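2L protein (Yaba-like disease virus, PDB 3IT8) binds human tumour necrosis factor through an MHC class I-like fold, and so probably blunts the inflammatory response of the infected host. Local coordinates at residues Y107-R119 with F127-L141. Residues are numbered along the deposited sequence; the frame is centred on the assembly and turned at random.
Sequences YGYVETANGPLAR and FTKMTHKGFPKVGML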
loop_
_atom_site.group_PDB
_atom_site.type_symbol
_atom_site.label_atom_id
_atom_site.label_comp_id
_atom_site.label_asym_id
_atom_site.label_seq_id
_atom_site.Cartn_x
_atom_site.Cartn_y
_atom_site.Cartn_z
ATOM N N TYR D 107 -0.689 -29.978 13.537
ATOM C CA TYR D 107 -0.313 -30.499 14.837
ATOM C C TYR D 107 0.941 -31.334 14.737
ATOM O O TYR D 107 1.342 -31.741 13.651
ATOM C CB TYR D 107 -1.460 -31.350 15.400
ATOM C CG TYR D 107 -1.930 -32.404 14.424
ATOM C CD1 TYR D 107 -1.251 -33.616 14.287
ATOM C CD2 TYR D 107 -2.998 -32.150 13.565
ATOM C CE1 TYR D 107 -1.620 -34.534 13.325
ATOM C CE2 TYR D 107 -3.367 -33.072 12.595
ATOM C CZ TYR D 107 -2.671 -34.253 12.485
ATOM O OH TYR D 107 -3.029 -35.139 11.512
ATOM N N GLY D 108 1.550 -31.590 15.886
ATOM C CA GLY D 108 2.749 -32.396 15.946
ATOM C C GLY D 108 2.942 -32.720 17.403
ATOM O O GLY D 108 3.310 -31.846 18.184
ATOM N N TYR D 109 2.666 -33.959 17.784
ATOM C CA TYR D 109 2.832 -34.363 19.165
ATOM C C TYR D 109 3.377 -35.777 19.270
ATOM O O TYR D 109 3.389 -36.527 18.292
ATOM C CB TYR D 109 1.509 -34.247 19.897
ATOM C CG TYR D 109 0.412 -35.115 19.333
ATOM C CD1 TYR D 109 0.239 -36.436 19.764
ATOM C CD2 TYR D 109 -0.512 -34.592 18.424
ATOM C CE1 TYR D 109 -0.832 -37.201 19.317
ATOM C CE2 TYR D 109 -1.589 -35.353 17.966
ATOM C CZ TYR D 109 -1.745 -36.650 18.418
ATOM O OH TYR D 109 -2.828 -37.383 17.995
ATOM N N VAL D 110 3.838 -36.128 20.464
ATOM C CA VAL D 110 4.401 -37.435 20.715
ATOM C C VAL D 110 3.526 -38.142 21.721
ATOM O O VAL D 110 3.262 -37.596 22.780
ATOM C CB VAL D 110 5.834 -37.300 21.293
ATOM C CG1 VAL D 110 6.330 -38.644 21.816
ATOM C CG2 VAL D 110 6.773 -36.780 20.222
ATOM N N GLU D 111 3.050 -39.337 21.383
ATOM C CA GLU D 111 2.253 -40.108 22.325
ATOM C C GLU D 111 2.935 -41.445 22.617
ATOM O O GLU D 111 3.784 -41.914 21.859
ATOM C CB GLU D 111 0.829 -40.330 21.826
ATOM C CG GLU D 111 0.733 -40.954 20.479
ATOM C CD GLU D 111 -0.704 -41.168 20.059
ATOM O OE1 GLU D 111 -1.545 -40.274 20.337
ATOM O OE2 GLU D 111 -0.989 -42.223 19.438
ATOM N N THR D 112 2.550 -42.034 23.741
ATOM C CA THR D 112 3.099 -43.287 24.227
ATOM C C THR D 112 1.984 -44.312 24.266
ATOM O O THR D 112 0.821 -43.961 24.124
ATOM C CB THR D 112 3.691 -43.049 25.637
ATOM O OG1 THR D 112 5.108 -42.894 25.533
ATOM C CG2 THR D 112 3.354 -44.157 26.588
ATOM N N ALA D 113 2.326 -45.583 24.429
ATOM C CA ALA D 113 1.292 -46.610 24.498
ATOM C C ALA D 113 0.393 -46.307 25.708
ATOM O O ALA D 113 -0.756 -46.749 25.768
ATOM C CB ALA D 113 1.931 -47.991 24.641
ATOM N N ASN D 114 0.926 -45.534 26.657
ATOM C CA ASN D 114 0.208 -45.156 27.870
ATOM C C ASN D 114 -0.643 -43.909 27.680
ATOM O O ASN D 114 -1.448 -43.570 28.549
ATOM C CB ASN D 114 1.186 -44.920 29.017
ATOM C CG ASN D 114 2.107 -46.088 29.234
ATOM O OD1 ASN D 114 1.661 -47.236 29.341
ATOM N ND2 ASN D 114 3.406 -45.811 29.302
ATOM N N GLY D 115 -0.465 -43.222 26.554
ATOM C CA GLY D 115 -1.243 -42.022 26.286
ATOM C C GLY D 115 -0.418 -40.830 25.844
ATOM O O GLY D 115 0.805 -40.897 25.847
ATOM N N PRO D 116 -1.064 -39.714 25.467
ATOM C CA PRO D 116 -0.383 -38.496 25.015
ATOM C C PRO D 116 0.732 -38.081 25.947
ATOM O O PRO D 116 0.579 -38.123 27.165
ATOM C CB PRO D 116 -1.505 -37.468 24.961
ATOM C CG PRO D 116 -2.471 -37.973 25.974
ATOM C CD PRO D 116 -2.491 -39.447 25.683
ATOM N N LEU D 117 1.851 -37.670 25.362
ATOM C CA LEU D 117 3.024 -37.275 26.127
ATOM C C LEU D 117 3.327 -35.775 26.003
ATOM O O LEU D 117 3.102 -35.013 26.944
ATOM C CB LEU D 117 4.217 -38.108 25.658
ATOM C CG LEU D 117 5.429 -38.143 26.565
ATOM C CD1 LEU D 117 4.991 -38.584 27.947
ATOM C CD2 LEU D 117 6.460 -39.086 25.997
ATOM N N ALA D 118 3.829 -35.350 24.848
ATOM C CA ALA D 118 4.163 -33.940 24.635
ATOM C C ALA D 118 3.750 -33.421 23.274
ATOM O O ALA D 118 3.821 -34.124 22.269
ATOM C CB ALA D 118 5.654 -33.713 24.821
ATOM N N ARG D 119 3.359 -32.156 23.256
ATOM C CA ARG D 119 2.898 -31.462 22.052
ATOM C C ARG D 119 3.915 -30.395 21.652
ATOM O O ARG D 119 4.413 -29.660 22.497
ATOM C CB ARG D 119 1.536 -30.835 22.366
ATOM C CG ARG D 119 1.018 -29.837 21.377
ATOM C CD ARG D 119 -0.293 -29.229 21.876
ATOM N NE ARG D 119 -1.397 -30.177 21.868
ATOM C CZ ARG D 119 -1.932 -30.718 22.956
ATOM N NH1 ARG D 119 -1.461 -30.399 24.151
ATOM N NH2 ARG D 119 -2.937 -31.580 22.843
ATOM N N PHE D 127 8.673 -28.498 23.154
ATOM C CA PHE D 127 7.552 -29.366 23.480
ATOM C C PHE D 127 6.879 -28.905 24.767
ATOM O O PHE D 127 7.511 -28.279 25.619
ATOM C CB PHE D 127 8.013 -30.816 23.662
ATOM C CG PHE D 127 8.206 -31.561 22.378
ATOM C CD1 PHE D 127 9.445 -31.589 21.754
ATOM C CD2 PHE D 127 7.139 -32.219 21.777
ATOM C CE1 PHE D 127 9.621 -32.265 20.544
ATOM C CE2 PHE D 127 7.307 -32.892 20.572
ATOM C CZ PHE D 127 8.550 -32.915 19.952
ATOM N N THR D 128 5.593 -29.218 24.904
ATOM C CA THR D 128 4.841 -28.863 26.097
ATOM C C THR D 128 4.005 -30.047 26.548
ATOM O O THR D 128 3.408 -30.735 25.722
ATOM C CB THR D 128 3.895 -27.709 25.836
ATOM O OG1 THR D 128 4.614 -26.649 25.206
ATOM C CG2 THR D 128 3.304 -27.213 27.146
ATOM N N LYS D 129 3.966 -30.277 27.857
ATOM C CA LYS D 129 3.194 -31.373 28.435
ATOM C C LYS D 129 1.760 -31.398 27.903
ATOM O O LYS D 129 1.154 -30.353 27.672
ATOM C CB LYS D 129 3.175 -31.233 29.958
ATOM C CG LYS D 129 3.056 -29.792 30.418
ATOM C CD LYS D 129 2.015 -29.614 31.514
ATOM C CE LYS D 129 2.405 -30.309 32.814
ATOM N NZ LYS D 129 1.391 -30.083 33.901
ATOM N N MET D 130 1.230 -32.597 27.683
ATOM C CA MET D 130 -0.142 -32.747 27.207
ATOM C C MET D 130 -0.986 -33.255 28.358
ATOM O O MET D 130 -2.207 -33.290 28.266
ATOM C CB MET D 130 -0.232 -33.749 26.056
ATOM C CG MET D 130 0.355 -33.259 24.747
ATOM S SD MET D 130 -0.180 -34.265 23.358
ATOM C CE MET D 130 1.073 -35.489 23.338
ATOM N N THR D 131 -0.313 -33.642 29.438
ATOM C CA THR D 131 -0.960 -34.170 30.628
ATOM C C THR D 131 -0.339 -33.518 31.846
ATOM O O THR D 131 0.774 -33.009 31.757
ATOM C CB THR D 131 -0.747 -35.691 30.722
ATOM O OG1 THR D 131 -1.399 -36.322 29.621
ATOM C CG2 THR D 131 -1.323 -36.251 32.006
ATOM N N HIS D 132 -1.060 -33.524 32.972
ATOM C CA HIS D 132 -0.563 -32.966 34.233
ATOM C C HIS D 132 0.741 -33.695 34.599
ATOM O O HIS D 132 1.687 -33.094 35.122
ATOM C CB HIS D 132 -1.600 -33.178 35.345
ATOM C CG HIS D 132 -1.985 -34.614 35.549
ATOM N ND1 HIS D 132 -2.621 -35.361 34.579
ATOM C CD2 HIS D 132 -1.811 -35.445 36.605
ATOM C CE1 HIS D 132 -2.821 -36.588 35.028
ATOM N NE2 HIS D 132 -2.338 -36.666 36.256
ATOM N N LYS D 133 0.764 -34.994 34.290
ATOM C CA LYS D 133 1.886 -35.893 34.556
ATOM C C LYS D 133 3.244 -35.365 34.107
ATOM O O LYS D 133 4.261 -35.670 34.723
ATOM C CB LYS D 133 1.630 -37.247 33.881
ATOM C CG LYS D 133 1.829 -38.452 34.785
ATOM C CD LYS D 133 0.792 -38.485 35.903
ATOM C CE LYS D 133 0.973 -39.705 36.799
ATOM N NZ LYS D 133 -0.055 -39.767 37.874
ATOM N N GLY D 134 3.263 -34.576 33.035
ATOM C CA GLY D 134 4.520 -34.051 32.523
ATOM C C GLY D 134 5.162 -35.063 31.589
ATOM O O GLY D 134 4.589 -36.124 31.331
ATOM N N PHE D 135 6.343 -34.748 31.070
ATOM C CA PHE D 135 7.034 -35.670 30.170
ATOM C C PHE D 135 8.537 -35.628 30.404
ATOM O O PHE D 135 9.113 -34.561 30.649
ATOM C CB PHE D 135 6.724 -35.334 28.707
ATOM C CG PHE D 135 7.318 -34.036 28.239
ATOM C CD1 PHE D 135 8.623 -33.986 27.760
ATOM C CD2 PHE D 135 6.573 -32.860 28.276
ATOM C CE1 PHE D 135 9.180 -32.779 27.321
ATOM C CE2 PHE D 135 7.119 -31.646 27.839
ATOM C CZ PHE D 135 8.424 -31.606 27.362
ATOM N N PRO D 136 9.194 -36.794 30.327
ATOM C CA PRO D 136 10.640 -36.897 30.533
ATOM C C PRO D 136 11.442 -36.156 29.470
ATOM O O PRO D 136 11.275 -36.399 28.277
ATOM C CB PRO D 136 10.881 -38.402 30.503
ATOM C CG PRO D 136 9.855 -38.888 29.538
ATOM C CD PRO D 136 8.620 -38.096 29.946
ATOM N N LYS D 137 12.307 -35.245 29.902
ATOM C CA LYS D 137 13.121 -34.486 28.964
ATOM C C LYS D 137 14.333 -35.297 28.508
ATOM O O LYS D 137 15.458 -35.090 28.963
ATOM C CB LYS D 137 13.542 -33.149 29.586
ATOM C CG LYS D 137 12.405 -32.124 29.602
ATOM C CD LYS D 137 12.827 -30.799 30.204
ATOM C CE LYS D 137 13.050 -30.924 31.705
ATOM N NZ LYS D 137 13.437 -29.630 32.335
ATOM N N VAL D 138 14.074 -36.220 27.585
ATOM C CA VAL D 138 15.091 -37.100 27.035
ATOM C C VAL D 138 14.894 -37.236 25.532
ATOM O O VAL D 138 13.868 -36.826 24.995
ATOM C CB VAL D 138 14.994 -38.503 27.657
ATOM C CG1 VAL D 138 14.960 -38.387 29.161
ATOM C CG2 VAL D 138 13.747 -39.211 27.157
ATOM N N GLY D 139 15.879 -37.825 24.864
ATOM C CA GLY D 139 15.801 -38.013 23.430
ATOM C C GLY D 139 15.403 -36.793 22.619
ATOM O O GLY D 139 15.925 -35.688 22.808
ATOM N N MET D 140 14.463 -37.006 21.706
ATOM C CA MET D 140 13.966 -35.958 20.826
ATOM C C MET D 140 13.118 -34.941 21.568
ATOM O O MET D 140 12.616 -33.997 20.965
ATOM C CB MET D 140 13.103 -36.572 19.734
ATOM C CG MET D 140 11.804 -37.112 20.290
ATOM S SD MET D 140 10.541 -37.392 19.046
ATOM C CE MET D 140 10.416 -39.167 19.115
ATOM N N LEU D 141 12.954 -35.130 22.870
ATOM C CA LEU D 141 12.125 -34.228 23.653
ATOM C C LEU D 141 12.815 -33.069 24.374
ATOM O O LEU D 141 12.138 -32.241 24.975
ATOM C CB LEU D 141 11.302 -35.039 24.650
ATOM C CG LEU D 141 10.283 -36.007 24.033
ATOM C CD1 LEU D 141 9.620 -36.827 25.127
ATOM C CD2 LEU D 141 9.240 -35.215 23.263
#
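The carbonyl oxygen of R119 takes the N-H of T128 (O to N 2.7 Å) and is also met by the CA-H of F127. R119 N returns a nearly straight bond to T128 O (2.8 Å, 179° at the hydrogen), making an antiparallel hydrogen-bonded pair. Where the outer strand ends, M130 N reaches L117 O from above its carbonyl plane (3.1 Å). A classic beta bulge sets L117 and A118 together opposite V110, whose O accepts both their N-H groups. On one face of the sheet the A118 methyl sits over the F135 ring, 3.8 Å from its centroid, and also touches F127 CD2 (3.7 Å). V110 CG2 touches the F127 ring at CE2 and the sulfur of M140, while L117 CD1 rests against F135 CB. Helices 61-82 and 148-174 cover this side through M140 and F127. On the other face, M130 folds back between Y109, P116 and R119. Its extended chi2 (-164°) helps bring SD obliquely to the Y109 ring, 4.8 Å from the centroid, in a Met-aromatic contact, and the bend at chi3 (-89°) turns CE in beside P116 CB and Y109 CB. Its CG lies over one face of the R119 guanidinium, 3.4 Å from NH1; the NH2 of R119 forms a salt bridge with E247 in the Ig-like region. The edge hairpin 115-121/126-129, its inner strand bulged against 103-112, thus closes one margin of an MHC-type platform, an eight-stranded antiparallel sheet carrying two long helices.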